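Class I phosphodiesterase PDEB1 (Leishmania major, PDB 2R8Q) belongs to the class I cyclic nucleotide phosphodiesterases, with an all-helical, metal-binding catalytic domain of the HD superfamily. Local coordinates at residues Ile17-Glu23 against Leu88-Arg92; Val147-Leu153 against Asn169-Glu173; Lys251-Ser256 against Phe317-Ile321. The contacts are given in a common frame with arbitrary orientation. Residues are numbered along the deposited sequence.

How the interactions relate
Going inward from the N-terminal edge of this all-helical chain, polar bonding gives way to apolar packing. Interaction 1 lies about 21 Å from the centre of the chain and is partly buried; charge and main-chain carbonyls hold an extended N-terminal segment to helix 80-92. Interaction 2, buried, joins the starts of helices 149-154 and 171-184 through one asparagine and a few apolar side chains. Interaction 3 is wholly buried and has no hydrogen bond across it; two phenylalanines of helix 302-324 meet the end of helix 239-254, whose Asp254 binds the zinc. The three share no helix, and interactions 2 and 3 come nearest, about 7 Å between closest atoms.

Interaction 1: Ile17-Glu23 against Leu88-Arg92; sequences IAVTPEE and LQCRR
A capping box at the start of helix 21-28 supplies the carboxylate that meets Arg92. Residues 17-20 run extended (phi/psi near -90/107 to -85/159), then the chain turns helical at Pro21; residues 88-91 are helical. The closest CA pair is Val19 and Leu88, 7.3 Å apart. Thr20 is the N-cap: with chi1 p, its OG1 accepts from Glu23 N at 3.2 Å, while Glu23 OE2 receives Thr20 N at 2.9 Å. The same carboxylate forms a salt bridge with Arg92, whose NH2 lies 3.1 Å from Glu23 OE1 and, in a weak bond, 2.8 Å from Glu23 OE2. Arg92 extends (m, t, t, 180°) so that the edge of its guanidinium also reads the extended backbone: NH1 donates to Ile17 O at 2.7 Å and NH2 to Ala18 O at 3.0 Å. In this way Arg92 joins the segment leading into helix 21-28 to helix 80-92 within this all-helical fold. Gln89 NE2 adds a second donor to Ile17 O at 3.1 Å. Val19 CG2 lies over one face of the guanidinium, and Val19 CG1 packs on Leu88 CD1 at 3.5 Å; Leu88 also touches Arg24 and Val27 of helix 21-28. A water bridges Glu23 O (2.8 Å) and Arg91 NH2 (2.9 Å), and Arg91 NH1 forms a salt bridge with Asp57.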
ATOM      1  N   ILE A  17     -17.300  -5.022   2.141  1.00 36.24           N
ATOM      2  CA  ILE A  17     -18.489  -4.657   2.897  1.00 32.57           C
ATOM      3  C   ILE A  17     -19.404  -3.843   1.988  1.00 29.67           C
ATOM      4  O   ILE A  17     -19.130  -2.684   1.686  1.00 28.73           O
ATOM      5  CB  ILE A  17     -18.125  -3.823   4.138  1.00 32.80           C
ATOM      6  CG1 ILE A  17     -17.115  -4.590   4.996  1.00 34.06           C
ATOM      7  CG2 ILE A  17     -19.378  -3.516   4.943  1.00 33.43           C
ATOM      8  CD1 ILE A  17     -16.629  -3.827   6.210  1.00 34.66           C
ATOM      9  N   ALA A  18     -20.495  -4.463   1.555  1.00 27.11           N
ATOM     10  CA  ALA A  18     -21.436  -3.809   0.661  1.00 26.06           C
ATOM     11  C   ALA A  18     -22.174  -2.637   1.292  1.00 23.78           C
ATOM     12  O   ALA A  18     -22.344  -2.571   2.513  1.00 24.56           O
ATOM     13  CB  ALA A  18     -22.445  -4.830   0.140  1.00 27.95           C
ATOM     14  N   VAL A  19     -22.592  -1.706   0.441  1.00 23.10           N
ATOM     15  CA  VAL A  19     -23.358  -0.545   0.870  1.00 21.92           C
ATOM     16  C   VAL A  19     -24.807  -1.019   0.890  1.00 22.10           C
ATOM     17  O   VAL A  19     -25.277  -1.627  -0.072  1.00 23.55           O
ATOM     18  CB  VAL A  19     -23.214   0.621  -0.126  1.00 21.22           C
ATOM     19  CG1 VAL A  19     -24.150   1.759   0.252  1.00 21.26           C
ATOM     20  CG2 VAL A  19     -21.774   1.108  -0.139  1.00 22.19           C
ATOM     21  N   THR A  20     -25.509  -0.752   1.984  1.00 21.18           N
ATOM     22  CA  THR A  20     -26.895  -1.187   2.109  1.00 21.35           C
ATOM     23  C   THR A  20     -27.871  -0.206   1.482  1.00 20.78           C
ATOM     24  O   THR A  20     -27.550   0.960   1.272  1.00 19.75           O
ATOM     25  CB  THR A  20     -27.290  -1.363   3.583  1.00 21.96           C
ATOM     26  OG1 THR A  20     -27.245  -0.090   4.241  1.00 22.05           O
ATOM     27  CG2 THR A  20     -26.339  -2.329   4.278  1.00 22.98           C
ATOM     28  N   PRO A  21     -29.083  -0.679   1.157  1.00 20.88           N
ATOM     29  CA  PRO A  21     -30.087   0.197   0.557  1.00 20.44           C
ATOM     30  C   PRO A  21     -30.419   1.336   1.511  1.00 19.83           C
ATOM     31  O   PRO A  21     -30.636   2.470   1.088  1.00 19.65           O
ATOM     32  CB  PRO A  21     -31.277  -0.736   0.348  1.00 21.10           C
ATOM     33  CG  PRO A  21     -30.619  -2.048   0.078  1.00 21.94           C
ATOM     34  CD  PRO A  21     -29.527  -2.085   1.122  1.00 22.37           C
ATOM     35  N   GLU A  22     -30.462   1.018   2.803  1.00 21.75           N
ATOM     36  CA  GLU A  22     -30.764   2.012   3.823  1.00 21.82           C
ATOM     37  C   GLU A  22     -29.749   3.151   3.792  1.00 21.70           C
ATOM     38  O   GLU A  22     -30.115   4.317   3.922  1.00 22.23           O
ATOM     39  CB  GLU A  22     -30.772   1.366   5.214  1.00 24.54           C
ATOM     40  CG  GLU A  22     -31.972   0.462   5.489  1.00 27.81           C
ATOM     41  CD  GLU A  22     -31.856  -0.917   4.861  1.00 30.20           C
ATOM     42  OE1 GLU A  22     -32.793  -1.725   5.047  1.00 31.34           O
ATOM     43  OE2 GLU A  22     -30.840  -1.206   4.191  1.00 28.75           O
ATOM     44  N   GLU A  23     -28.473   2.812   3.624  1.00 20.42           N
ATOM     45  CA  GLU A  23     -27.433   3.838   3.574  1.00 20.93           C
ATOM     46  C   GLU A  23     -27.631   4.745   2.363  1.00 19.64           C
ATOM     47  O   GLU A  23     -27.447   5.961   2.451  1.00 18.96           O
ATOM     48  CB  GLU A  23     -26.042   3.196   3.519  1.00 22.35           C
ATOM     49  CG  GLU A  23     -25.704   2.331   4.724  1.00 27.54           C
ATOM     50  CD  GLU A  23     -24.337   1.684   4.615  1.00 30.49           C
ATOM     51  OE1 GLU A  23     -23.323   2.389   4.808  1.00 34.02           O
ATOM     52  OE2 GLU A  23     -24.275   0.471   4.327  1.00 31.33           O
ATOM     53  N   LEU A  88     -20.201   6.659  -1.003  1.00 14.83           N
ATOM     54  CA  LEU A  88     -20.333   6.111   0.346  1.00 15.33           C
ATOM     55  C   LEU A  88     -19.155   5.239   0.765  1.00 15.41           C
ATOM     56  O   LEU A  88     -18.820   5.182   1.946  1.00 15.63           O
ATOM     57  CB  LEU A  88     -21.643   5.325   0.472  1.00 16.53           C
ATOM     58  CG  LEU A  88     -22.903   6.191   0.379  1.00 17.29           C
ATOM     59  CD1 LEU A  88     -24.137   5.305   0.364  1.00 19.62           C
ATOM     60  CD2 LEU A  88     -22.947   7.156   1.563  1.00 21.35           C
ATOM     61  N   GLN A  89     -18.532   4.552  -0.192  1.00 16.04           N
ATOM     62  CA  GLN A  89     -17.374   3.726   0.129  1.00 15.53           C
ATOM     63  C   GLN A  89     -16.217   4.658   0.479  1.00 15.87           C
ATOM     64  O   GLN A  89     -15.399   4.347   1.345  1.00 16.68           O
ATOM     65  CB  GLN A  89     -17.002   2.822  -1.053  1.00 16.30           C
ATOM     66  CG  GLN A  89     -17.972   1.652  -1.268  1.00 17.76           C
ATOM     67  CD  GLN A  89     -17.851   0.563  -0.207  1.00 20.56           C
ATOM     68  OE1 GLN A  89     -17.155   0.723   0.797  1.00 21.79           O
ATOM     69  NE2 GLN A  89     -18.541  -0.556  -0.427  1.00 20.01           N
ATOM     70  N   CYS A  90     -16.151   5.807  -0.192  1.00 15.94           N
ATOM     71  CA  CYS A  90     -15.105   6.783   0.108  1.00 15.72           C
ATOM     72  C   CYS A  90     -15.350   7.354   1.507  1.00 14.62           C
ATOM     73  O   CYS A  90     -14.443   7.416   2.340  1.00 13.79           O
ATOM     74  CB  CYS A  90     -15.115   7.929  -0.914  1.00 14.28           C
ATOM     75  SG  CYS A  90     -14.413   7.541  -2.546  1.00 15.87           S
ATOM     76  N   ARG A  91     -16.589   7.759   1.767  1.00 15.36           N
ATOM     77  CA  ARG A  91     -16.947   8.340   3.054  1.00 15.02           C
ATOM     78  C   ARG A  91     -16.555   7.440   4.225  1.00 16.80           C
ATOM     79  O   ARG A  91     -16.064   7.916   5.252  1.00 16.37           O
ATOM     80  CB  ARG A  91     -18.451   8.628   3.091  1.00 14.85           C
ATOM     81  CG  ARG A  91     -18.888   9.450   4.293  1.00 16.07           C
ATOM     82  CD  ARG A  91     -20.381   9.731   4.270  1.00 15.75           C
ATOM     83  NE  ARG A  91     -21.170   8.531   4.534  1.00 17.08           N
ATOM     84  CZ  ARG A  91     -22.496   8.516   4.620  1.00 16.82           C
ATOM     85  NH1 ARG A  91     -23.184   9.637   4.459  1.00 16.66           N
ATOM     86  NH2 ARG A  91     -23.135   7.382   4.886  1.00 18.14           N
ATOM     87  N   ARG A  92     -16.773   6.137   4.063  1.00 16.43           N
ATOM     88  CA  ARG A  92     -16.456   5.166   5.107  1.00 18.40           C
ATOM     89  C   ARG A  92     -14.984   5.146   5.489  1.00 18.41           C
ATOM     90  O   ARG A  92     -14.631   4.746   6.599  1.00 19.17           O
ATOM     91  CB  ARG A  92     -16.822   3.752   4.652  1.00 20.25           C
ATOM     92  CG  ARG A  92     -18.292   3.437   4.589  1.00 26.29           C
ATOM     93  CD  ARG A  92     -18.472   2.015   4.080  1.00 27.46           C
ATOM     94  NE  ARG A  92     -19.862   1.580   4.126  1.00 31.25           N
ATOM     95  CZ  ARG A  92     -20.279   0.380   3.735  1.00 32.31           C
ATOM     96  NH1 ARG A  92     -19.409  -0.504   3.264  1.00 33.01           N
ATOM     97  NH2 ARG A  92     -21.563   0.061   3.820  1.00 33.87           N
TER
HETATM   98  O   HOH W   1     -25.995   6.944   4.596  1.00 21.50           O

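Interaction 2: Val147-Leu153 against Asn169-Glu173; sequences VNNSFYL and NSVLE
Each segment is a loop that turns into a helix, and the two helix starts face each other with Asn149 and Val171 nearest, 5.8 Å between CA atoms. Val147 and Asn148 are extended (-130/149 and -83/175) and residues 150-153 are helical. On the other side Ser170 (-90/69) is the centre of an inverse gamma turn, closed by a weak Val171 N to Asn169 O bond of 3.0 Å, and the helix runs on from Val171. Asn148 is the N-cap of helix 149-154: its OD1 accepts from Phe151 N at 3.1 Å. Ser170 holds the N-cap position of helix 171-184 but makes no capping bond, its OG being paired with Asp215.

Asn149 instead reaches across to that helix start, with chi1 m and chi2 -29°. Its OD1 accepts from Leu172 N at 2.8 Å, meeting an amide of the first helical turn, and its ND2 donates to Glu173 OE1 at 3.0 Å, so one carboxamide bonds both main chain and side chain. The contact thus joins two helix N-termini of the phosphodiesterase fold close to the metals, the Glu173 side chain lying about 4 Å from the bound magnesium ion. Tyr152 (chi1 m) points toward the partner segment; Val171 CG1 sits over one face of its ring, 4.1 Å from Tyr152 CG, and Leu172 CG is 4.1 Å from Tyr152 CE1. Leu172 CD1 comes within 3.4 Å of Val147 O. At the exposed end, Leu153 CD1 meets Asn169 OD1 at 3.3 Å.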
ATOM      1  N   VAL A 147      -2.213  13.412  10.719  1.00 18.60           N
ATOM      2  CA  VAL A 147      -0.805  13.774  10.878  1.00 17.64           C
ATOM      3  C   VAL A 147      -0.166  13.791   9.494  1.00 17.43           C
ATOM      4  O   VAL A 147      -0.588  13.040   8.611  1.00 18.23           O
ATOM      5  CB  VAL A 147      -0.040  12.778  11.792  1.00 17.72           C
ATOM      6  CG1 VAL A 147      -0.597  12.843  13.205  1.00 18.95           C
ATOM      7  CG2 VAL A 147      -0.144  11.367  11.245  1.00 20.34           C
ATOM      8  N   ASN A 148       0.831  14.653   9.294  1.00 17.28           N
ATOM      9  CA  ASN A 148       1.486  14.745   7.989  1.00 17.56           C
ATOM     10  C   ASN A 148       2.573  13.693   7.767  1.00 16.79           C
ATOM     11  O   ASN A 148       2.879  12.904   8.656  1.00 16.94           O
ATOM     12  CB  ASN A 148       2.059  16.154   7.761  1.00 21.08           C
ATOM     13  CG  ASN A 148       3.029  16.584   8.845  1.00 22.62           C
ATOM     14  OD1 ASN A 148       3.699  15.759   9.465  1.00 20.27           O
ATOM     15  ND2 ASN A 148       3.123  17.894   9.065  1.00 25.06           N
ATOM     16  N   ASN A 149       3.142  13.665   6.565  1.00 16.56           N
ATOM     17  CA  ASN A 149       4.169  12.677   6.256  1.00 16.46           C
ATOM     18  C   ASN A 149       5.365  12.755   7.196  1.00 18.51           C
ATOM     19  O   ASN A 149       5.938  11.727   7.556  1.00 19.23           O
ATOM     20  CB  ASN A 149       4.650  12.817   4.806  1.00 16.28           C
ATOM     21  CG  ASN A 149       3.613  12.361   3.798  1.00 17.90           C
ATOM     22  OD1 ASN A 149       2.792  11.491   4.086  1.00 20.57           O
ATOM     23  ND2 ASN A 149       3.662  12.930   2.600  1.00 18.28           N
ATOM     24  N   SER A 150       5.735  13.969   7.595  1.00 19.16           N
ATOM     25  CA  SER A 150       6.873  14.157   8.490  1.00 20.65           C
ATOM     26  C   SER A 150       6.706  13.394   9.800  1.00 19.81           C
ATOM     27  O   SER A 150       7.668  12.831  10.330  1.00 20.25           O
ATOM     28  CB  SER A 150       7.070  15.644   8.785  1.00 21.76           C
ATOM     29  OG  SER A 150       8.166  15.841   9.663  1.00 28.13           O
ATOM     30  N   PHE A 151       5.484  13.373  10.319  1.00 17.90           N
ATOM     31  CA  PHE A 151       5.194  12.686  11.571  1.00 18.06           C
ATOM     32  C   PHE A 151       5.611  11.220  11.517  1.00 18.98           C
ATOM     33  O   PHE A 151       6.244  10.712  12.448  1.00 18.54           O
ATOM     34  CB  PHE A 151       3.698  12.800  11.886  1.00 18.29           C
ATOM     35  CG  PHE A 151       3.288  12.126  13.166  1.00 18.68           C
ATOM     36  CD1 PHE A 151       2.970  10.770  13.184  1.00 17.81           C
ATOM     37  CD2 PHE A 151       3.200  12.853  14.349  1.00 18.69           C
ATOM     38  CE1 PHE A 151       2.565  10.148  14.367  1.00 20.60           C
ATOM     39  CE2 PHE A 151       2.799  12.245  15.534  1.00 18.88           C
ATOM     40  CZ  PHE A 151       2.478  10.885  15.543  1.00 20.51           C
ATOM     41  N   TYR A 152       5.270  10.543  10.424  1.00 18.97           N
ATOM     42  CA  TYR A 152       5.613   9.135  10.285  1.00 20.17           C
ATOM     43  C   TYR A 152       7.115   8.893  10.320  1.00 21.74           C
ATOM     44  O   TYR A 152       7.580   7.881  10.846  1.00 22.53           O
ATOM     45  CB  TYR A 152       5.017   8.573   8.994  1.00 19.89           C
ATOM     46  CG  TYR A 152       3.510   8.546   9.015  1.00 20.29           C
ATOM     47  CD1 TYR A 152       2.765   9.572   8.433  1.00 21.19           C
ATOM     48  CD2 TYR A 152       2.826   7.514   9.652  1.00 21.45           C
ATOM     49  CE1 TYR A 152       1.375   9.568   8.488  1.00 20.51           C
ATOM     50  CE2 TYR A 152       1.438   7.500   9.715  1.00 22.98           C
ATOM     51  CZ  TYR A 152       0.718   8.530   9.131  1.00 22.44           C
ATOM     52  OH  TYR A 152      -0.657   8.519   9.204  1.00 23.98           O
ATOM     53  N   LEU A 153       7.876   9.830   9.768  1.00 22.90           N
ATOM     54  CA  LEU A 153       9.324   9.704   9.747  1.00 26.01           C
ATOM     55  C   LEU A 153       9.926  10.032  11.113  1.00 26.62           C
ATOM     56  O   LEU A 153      10.773   9.297  11.619  1.00 27.01           O
ATOM     57  CB  LEU A 153       9.911  10.630   8.679  1.00 28.22           C
ATOM     58  CG  LEU A 153       9.438  10.379   7.245  1.00 31.90           C
ATOM     59  CD1 LEU A 153      10.072  11.398   6.311  1.00 33.82           C
ATOM     60  CD2 LEU A 153       9.808   8.963   6.817  1.00 31.81           C
ATOM     61  N   ASN A 169       8.951   8.964  -0.498  1.00 32.68           N
ATOM     62  CA  ASN A 169       8.690   9.802   0.666  1.00 31.77           C
ATOM     63  C   ASN A 169       7.241  10.270   0.814  1.00 29.50           C
ATOM     64  O   ASN A 169       6.895  10.915   1.805  1.00 30.45           O
ATOM     65  CB  ASN A 169       9.617  11.019   0.644  1.00 36.50           C
ATOM     66  CG  ASN A 169       9.542  11.832   1.922  1.00 39.72           C
ATOM     67  OD1 ASN A 169       9.747  11.306   3.016  1.00 42.76           O
ATOM     68  ND2 ASN A 169       9.251  13.122   1.789  1.00 42.26           N
ATOM     69  N   SER A 170       6.396   9.954  -0.162  1.00 25.84           N
ATOM     70  CA  SER A 170       4.992  10.347  -0.093  1.00 22.67           C
ATOM     71  C   SER A 170       4.204   9.250   0.611  1.00 22.08           C
ATOM     72  O   SER A 170       3.392   8.559  -0.004  1.00 21.76           O
ATOM     73  CB  SER A 170       4.428  10.576  -1.498  1.00 22.24           C
ATOM     74  OG  SER A 170       5.121  11.624  -2.153  1.00 24.14           O
ATOM     75  N   VAL A 171       4.465   9.109   1.907  1.00 21.24           N
ATOM     76  CA  VAL A 171       3.831   8.108   2.758  1.00 20.82           C
ATOM     77  C   VAL A 171       2.313   8.060   2.614  1.00 20.01           C
ATOM     78  O   VAL A 171       1.739   7.036   2.241  1.00 19.84           O
ATOM     79  CB  VAL A 171       4.162   8.373   4.245  1.00 22.59           C
ATOM     80  CG1 VAL A 171       3.614   7.252   5.107  1.00 23.85           C
ATOM     81  CG2 VAL A 171       5.673   8.518   4.429  1.00 25.41           C
ATOM     82  N   LEU A 172       1.669   9.179   2.921  1.00 17.96           N
ATOM     83  CA  LEU A 172       0.219   9.278   2.855  1.00 17.47           C
ATOM     84  C   LEU A 172      -0.373   9.121   1.461  1.00 16.54           C
ATOM     85  O   LEU A 172      -1.320   8.359   1.266  1.00 16.11           O
ATOM     86  CB  LEU A 172      -0.230  10.623   3.432  1.00 17.86           C
ATOM     87  CG  LEU A 172      -0.217  10.759   4.952  1.00 20.38           C
ATOM     88  CD1 LEU A 172      -0.178  12.227   5.338  1.00 22.07           C
ATOM     89  CD2 LEU A 172      -1.438  10.073   5.527  1.00 23.00           C
ATOM     90  N   GLU A 173       0.181   9.842   0.492  1.00 16.02           N
ATOM     91  CA  GLU A 173      -0.356   9.805  -0.864  1.00 15.89           C
ATOM     92  C   GLU A 173      -0.374   8.423  -1.527  1.00 15.85           C
ATOM     93  O   GLU A 173      -1.330   8.082  -2.223  1.00 16.57           O
ATOM     94  CB  GLU A 173       0.371  10.833  -1.735  1.00 16.28           C
ATOM     95  CG  GLU A 173       0.136  12.296  -1.308  1.00 17.62           C
ATOM     96  CD  GLU A 173       0.849  12.681  -0.017  1.00 18.39           C
ATOM     97  OE1 GLU A 173       1.864  12.041   0.314  1.00 16.59           O
ATOM     98  OE2 GLU A 173       0.409  13.638   0.658  1.00 18.37           O
TER

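Interaction 3: Lys251-Ser256 against Phe317-Ile321; sequences KAGDVS and FFRDI. With ZN (zinc ion), chain C.
Helical residues 317-321 lie against the last turn of helix 239-254, which ends as Val255 leaves helical phi/psi (-111/27). Ala252 and Phe318 are nearest, 7.2 Å between CA atoms. Phe317 (chi1 t, chi2 65°) turns the edge of its ring to Ala252, with CE2 3.7 Å from Ala252 CA; its CD2 is 4.2 Å from Val255 CG2 and its CZ 3.9 Å from Lys251 CE. Lys251 NZ is 5.3 Å from the ring centroid, at most a weak cation-pi attraction, and hydrogen-bonds His219. Phe318 (chi1 m, chi2 91°) brings its ring edge to two carbonyls, CZ to Ala252 O at 3.3 Å and CE1 to Val255 O at 3.7 Å, while its CE1 is 3.9 Å from Val255 CG2. One helical turn after Phe317, Ile321 (chi1 p) sets CD1 3.9 Å from Ala252 CB. Ser256 OG, donating to Gly253 O at 2.7 Å, closes the helix end. Asp254 makes no contact with residues 317-321; its OD1 binds zinc at 2.2 Å. With His104, His140, Asp141 and two waters it completes the HD-type metal site of the phosphodiesterase fold.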
ATOM      1  N   LYS A 251      -4.049  20.377  -7.045  1.00 14.83           N
ATOM      2  CA  LYS A 251      -3.209  21.031  -6.048  1.00 15.22           C
ATOM      3  C   LYS A 251      -3.896  22.327  -5.633  1.00 14.86           C
ATOM      4  O   LYS A 251      -3.965  22.656  -4.448  1.00 15.20           O
ATOM      5  CB  LYS A 251      -1.824  21.349  -6.616  1.00 16.31           C
ATOM      6  CG  LYS A 251      -0.823  20.211  -6.505  1.00 16.79           C
ATOM      7  CD  LYS A 251       0.568  20.646  -6.957  1.00 18.77           C
ATOM      8  CE  LYS A 251       1.079  21.845  -6.164  1.00 18.83           C
ATOM      9  NZ  LYS A 251       1.133  21.593  -4.696  1.00 19.20           N
ATOM     10  N   ALA A 252      -4.418  23.054  -6.617  1.00 14.14           N
ATOM     11  CA  ALA A 252      -5.106  24.315  -6.357  1.00 14.64           C
ATOM     12  C   ALA A 252      -6.318  24.082  -5.461  1.00 15.06           C
ATOM     13  O   ALA A 252      -6.525  24.799  -4.485  1.00 16.60           O
ATOM     14  CB  ALA A 252      -5.547  24.958  -7.674  1.00 15.39           C
ATOM     15  N   GLY A 253      -7.122  23.080  -5.795  1.00 15.10           N
ATOM     16  CA  GLY A 253      -8.287  22.795  -4.981  1.00 15.40           C
ATOM     17  C   GLY A 253      -7.890  22.426  -3.563  1.00 15.49           C
ATOM     18  O   GLY A 253      -8.554  22.795  -2.598  1.00 15.39           O
ATOM     19  N   ASP A 254      -6.786  21.699  -3.438  1.00 14.94           N
ATOM     20  CA  ASP A 254      -6.300  21.257  -2.140  1.00 15.68           C
ATOM     21  C   ASP A 254      -5.901  22.415  -1.219  1.00 16.39           C
ATOM     22  O   ASP A 254      -6.085  22.331  -0.001  1.00 18.75           O
ATOM     23  CB  ASP A 254      -5.122  20.298  -2.345  1.00 16.00           C
ATOM     24  CG  ASP A 254      -5.029  19.245  -1.262  1.00 16.77           C
ATOM     25  OD1 ASP A 254      -6.032  19.010  -0.547  1.00 15.32           O
ATOM     26  OD2 ASP A 254      -3.946  18.633  -1.138  1.00 21.47           O
ATOM     27  N   VAL A 255      -5.373  23.497  -1.787  1.00 16.41           N
ATOM     28  CA  VAL A 255      -4.981  24.655  -0.977  1.00 16.54           C
ATOM     29  C   VAL A 255      -5.890  25.857  -1.225  1.00 17.32           C
ATOM     30  O   VAL A 255      -5.490  27.007  -1.029  1.00 19.82           O
ATOM     31  CB  VAL A 255      -3.510  25.074  -1.245  1.00 17.83           C
ATOM     32  CG1 VAL A 255      -2.576  23.938  -0.864  1.00 19.56           C
ATOM     33  CG2 VAL A 255      -3.319  25.463  -2.704  1.00 18.70           C
ATOM     34  N   SER A 256      -7.126  25.578  -1.625  1.00 16.11           N
ATOM     35  CA  SER A 256      -8.107  26.618  -1.936  1.00 15.78           C
ATOM     36  C   SER A 256      -8.800  27.287  -0.752  1.00 15.82           C
ATOM     37  O   SER A 256      -9.523  28.264  -0.942  1.00 17.64           O
ATOM     38  CB  SER A 256      -9.186  26.051  -2.860  1.00 16.21           C
ATOM     39  OG  SER A 256      -9.932  25.031  -2.212  1.00 15.67           O
ATOM     40  N   PHE A 317       1.188  30.791  -5.418  1.00 22.40           N
ATOM     41  CA  PHE A 317       0.720  29.681  -6.240  1.00 19.89           C
ATOM     42  C   PHE A 317      -0.465  30.082  -7.108  1.00 18.89           C
ATOM     43  O   PHE A 317      -0.453  29.860  -8.318  1.00 19.17           O
ATOM     44  CB  PHE A 317       0.332  28.477  -5.371  1.00 19.84           C
ATOM     45  CG  PHE A 317      -0.036  27.252  -6.169  1.00 21.10           C
ATOM     46  CD1 PHE A 317       0.912  26.615  -6.964  1.00 20.47           C
ATOM     47  CD2 PHE A 317      -1.331  26.743  -6.133  1.00 21.75           C
ATOM     48  CE1 PHE A 317       0.577  25.487  -7.714  1.00 22.31           C
ATOM     49  CE2 PHE A 317      -1.676  25.614  -6.879  1.00 21.72           C
ATOM     50  CZ  PHE A 317      -0.720  24.988  -7.671  1.00 20.55           C
ATOM     51  N   PHE A 318      -1.495  30.665  -6.505  1.00 18.11           N
ATOM     52  CA  PHE A 318      -2.656  31.069  -7.292  1.00 17.94           C
ATOM     53  C   PHE A 318      -2.336  32.199  -8.264  1.00 19.08           C
ATOM     54  O   PHE A 318      -2.788  32.188  -9.407  1.00 19.21           O
ATOM     55  CB  PHE A 318      -3.829  31.465  -6.385  1.00 18.90           C
ATOM     56  CG  PHE A 318      -4.661  30.294  -5.933  1.00 17.33           C
ATOM     57  CD1 PHE A 318      -4.368  29.626  -4.746  1.00 18.98           C
ATOM     58  CD2 PHE A 318      -5.706  29.829  -6.722  1.00 15.60           C
ATOM     59  CE1 PHE A 318      -5.106  28.505  -4.356  1.00 17.79           C
ATOM     60  CE2 PHE A 318      -6.451  28.709  -6.345  1.00 15.90           C
ATOM     61  CZ  PHE A 318      -6.150  28.046  -5.160  1.00 17.38           C
ATOM     62  N   ARG A 319      -1.554  33.176  -7.817  1.00 21.99           N
ATOM     63  CA  ARG A 319      -1.190  34.284  -8.688  1.00 23.50           C
ATOM     64  C   ARG A 319      -0.455  33.753  -9.917  1.00 23.76           C
ATOM     65  O   ARG A 319      -0.710  34.184 -11.043  1.00 23.68           O
ATOM     66  CB  ARG A 319      -0.309  35.276  -7.922  1.00 26.81           C
ATOM     67  CG  ARG A 319      -1.047  35.948  -6.774  1.00 32.59           C
ATOM     68  CD  ARG A 319      -0.099  36.452  -5.701  1.00 36.57           C
ATOM     69  NE  ARG A 319      -0.824  36.899  -4.516  1.00 39.74           N
ATOM     70  CZ  ARG A 319      -0.269  37.072  -3.321  1.00 41.51           C
ATOM     71  NH1 ARG A 319       1.025  36.834  -3.149  1.00 42.45           N
ATOM     72  NH2 ARG A 319      -1.006  37.485  -2.298  1.00 43.04           N
ATOM     73  N   ASP A 320       0.439  32.797  -9.694  1.00 24.47           N
ATOM     74  CA  ASP A 320       1.218  32.204 -10.775  1.00 24.82           C
ATOM     75  C   ASP A 320       0.409  31.354 -11.747  1.00 24.66           C
ATOM     76  O   ASP A 320       0.510  31.532 -12.961  1.00 24.20           O
ATOM     77  CB  ASP A 320       2.357  31.362 -10.196  1.00 28.95           C
ATOM     78  CG  ASP A 320       3.564  32.196  -9.824  1.00 31.84           C
ATOM     79  OD1 ASP A 320       3.388  33.384  -9.482  1.00 34.83           O
ATOM     80  OD2 ASP A 320       4.690  31.659  -9.862  1.00 35.35           O
ATOM     81  N   ILE A 321      -0.400  30.432 -11.235  1.00 22.39           N
ATOM     82  CA  ILE A 321      -1.165  29.582 -12.136  1.00 21.18           C
ATOM     83  C   ILE A 321      -2.287  30.319 -12.854  1.00 21.32           C
ATOM     84  O   ILE A 321      -2.600  30.002 -13.999  1.00 22.17           O
ATOM     85  CB  ILE A 321      -1.735  28.339 -11.408  1.00 19.69           C
ATOM     86  CG1 ILE A 321      -2.799  28.753 -10.389  1.00 19.71           C
ATOM     87  CG2 ILE A 321      -0.599  27.586 -10.721  1.00 19.81           C
ATOM     88  CD1 ILE A 321      -3.493  27.563  -9.734  1.00 21.64           C
TER
HETATM   89 ZN    ZN C   1      -6.376  17.198   0.660  1.00 16.99          ZN
HETATM   90  O   HOH W   2      -4.326  16.691   0.217  1.00 17.59           O
HETATM   91  O   HOH W   3      -5.187  18.330   2.255  1.00 18.68           O